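Amino acid ABC transporter, binding protein (PDB 3VV5) binds the lysine analogue (S)-2-aminoethyl-L-cysteine, probably as the periplasmic receptor that delivers amino acids to an ABC transporter. Local coordinates at residues A[67-72]-A[233-238]. Residues are numbered along the deposited sequence; the frame is centred on the assembly and turned at random.
Sequences NAIAER and NRALAE
R72 carries CG anti to the backbone N (chi1 -176°) and bends at chi2, which brings its guanidinium across to E238, whose CG is anti to its carbonyl carbon and whose chain runs extended beyond it. The two side chains cross at about a right angle, yet their flat ends lie nearly parallel, the guanidinium and carboxylate planes being 16° apart. E238 OE1 sits 3.1 Å above one face of the guanidinium, displaced toward its rim. It is 3.3 Å from R72 NE, a salt bridge by charge alone, since no N-H of R72 points at the oxygen. In the same stack R72 NH1 lies 3.5 Å from E238 CD. A water in the guanidinium plane donates to E238 O at 3.2 Å and takes a weak bond from R72 NH1. One turn back on each helix the contact is apolar: I69 CG2, also anti to its backbone N, touches A235 CB at 3.8 Å. Both residues are buried, I69 reaching on to L232, L239 and M219, and their CA atoms are 5.6 Å apart, a close approach consistent with the small alanine side chain. The pairing thus joins helix 61-72 to helix 226-242 within the solute-binding fold. With an alanine in place of E238 the carboxylate over the R72 face is gone, and the guanidinium, still paired through NH2 with D242, would probably be freer to turn. The R72–E238 attraction is thus one of charge and stacking, not a directed hydrogen bond, and the two nearby carboxylates are likely to favour the charged form of R72.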
# COMPACT_ATOMS: atom_id res chain seq x y z
N ASN A 67 -12.71 -3.81 -6.22
CA ASN A 67 -14.02 -3.82 -6.89
C ASN A 67 -14.24 -5.09 -7.73
O ASN A 67 -15.33 -5.68 -7.68
CB ASN A 67 -14.21 -2.57 -7.77
CG ASN A 67 -14.56 -1.31 -6.97
OD1 ASN A 67 -14.39 -0.20 -7.47
ND2 ASN A 67 -15.07 -1.47 -5.77
N ALA A 68 -13.22 -5.50 -8.49
CA ALA A 68 -13.27 -6.71 -9.33
C ALA A 68 -13.46 -7.97 -8.49
O ALA A 68 -14.21 -8.87 -8.86
CB ALA A 68 -12.00 -6.84 -10.19
N ILE A 69 -12.75 -8.04 -7.36
CA ILE A 69 -12.89 -9.15 -6.41
C ILE A 69 -14.31 -9.21 -5.85
O ILE A 69 -14.94 -10.28 -5.86
CB ILE A 69 -11.87 -9.03 -5.25
CG1 ILE A 69 -10.48 -9.39 -5.75
CG2 ILE A 69 -12.29 -9.91 -4.08
CD1 ILE A 69 -9.37 -9.05 -4.77
N ALA A 70 -14.81 -8.08 -5.35
CA ALA A 70 -16.19 -8.01 -4.87
C ALA A 70 -17.19 -8.48 -5.93
O ALA A 70 -18.12 -9.27 -5.64
CB ALA A 70 -16.52 -6.59 -4.41
N GLU A 71 -16.99 -8.02 -7.16
CA GLU A 71 -17.88 -8.36 -8.28
C GLU A 71 -17.88 -9.85 -8.61
O GLU A 71 -18.94 -10.46 -8.79
CB GLU A 71 -17.51 -7.54 -9.51
CG GLU A 71 -18.03 -6.10 -9.44
CD GLU A 71 -17.28 -5.15 -10.36
OE1 GLU A 71 -16.67 -5.61 -11.35
OE2 GLU A 71 -17.33 -3.92 -10.09
N ARG A 72 -16.69 -10.44 -8.65
CA ARG A 72 -16.57 -11.88 -8.88
C ARG A 72 -17.24 -12.70 -7.77
O ARG A 72 -17.78 -13.78 -8.04
CB ARG A 72 -15.11 -12.30 -9.04
CG ARG A 72 -14.88 -13.81 -9.38
CD ARG A 72 -15.73 -14.30 -10.57
NE ARG A 72 -15.36 -15.66 -10.97
CZ ARG A 72 -14.39 -15.93 -11.83
NH1 ARG A 72 -14.11 -17.18 -12.14
NH2 ARG A 72 -13.70 -14.95 -12.38
N ASN A 233 -8.84 -15.21 -1.45
CA ASN A 233 -7.79 -15.93 -2.18
C ASN A 233 -8.31 -16.52 -3.49
O ASN A 233 -7.63 -16.48 -4.52
CB ASN A 233 -7.18 -17.03 -1.30
CG ASN A 233 -6.07 -16.51 -0.40
OD1 ASN A 233 -5.33 -15.59 -0.78
ND2 ASN A 233 -5.97 -17.08 0.77
N ARG A 234 -9.51 -17.10 -3.42
CA ARG A 234 -10.11 -17.72 -4.59
C ARG A 234 -10.35 -16.68 -5.70
O ARG A 234 -9.93 -16.87 -6.84
CB ARG A 234 -11.40 -18.45 -4.24
CG ARG A 234 -12.15 -18.96 -5.50
CD ARG A 234 -13.46 -19.70 -5.22
NE ARG A 234 -14.51 -18.83 -4.67
CZ ARG A 234 -14.86 -18.78 -3.39
NH1 ARG A 234 -15.85 -17.98 -2.99
NH2 ARG A 234 -14.23 -19.55 -2.49
N ALA A 235 -11.00 -15.56 -5.36
CA ALA A 235 -11.26 -14.50 -6.31
C ALA A 235 -9.97 -13.91 -6.90
O ALA A 235 -9.92 -13.64 -8.09
CB ALA A 235 -12.17 -13.40 -5.69
N LEU A 236 -8.94 -13.71 -6.08
CA LEU A 236 -7.66 -13.18 -6.57
C LEU A 236 -7.04 -14.12 -7.60
O LEU A 236 -6.64 -13.69 -8.69
CB LEU A 236 -6.66 -12.93 -5.40
CG LEU A 236 -5.27 -12.40 -5.80
CD1 LEU A 236 -5.35 -11.05 -6.47
CD2 LEU A 236 -4.26 -12.35 -4.60
N ALA A 237 -6.99 -15.41 -7.27
CA ALA A 237 -6.44 -16.41 -8.18
C ALA A 237 -7.25 -16.48 -9.49
O ALA A 237 -6.66 -16.58 -10.57
CB ALA A 237 -6.36 -17.78 -7.52
N GLU A 238 -8.57 -16.37 -9.38
CA GLU A 238 -9.45 -16.32 -10.56
C GLU A 238 -9.20 -15.08 -11.44
O GLU A 238 -9.21 -15.17 -12.68
CB GLU A 238 -10.92 -16.44 -10.16
CG GLU A 238 -11.30 -17.88 -9.70
CD GLU A 238 -12.68 -18.03 -9.05
OE1 GLU A 238 -13.30 -17.01 -8.71
OE2 GLU A 238 -13.14 -19.19 -8.88
O HOH W 1 -11.25 -17.31 -13.81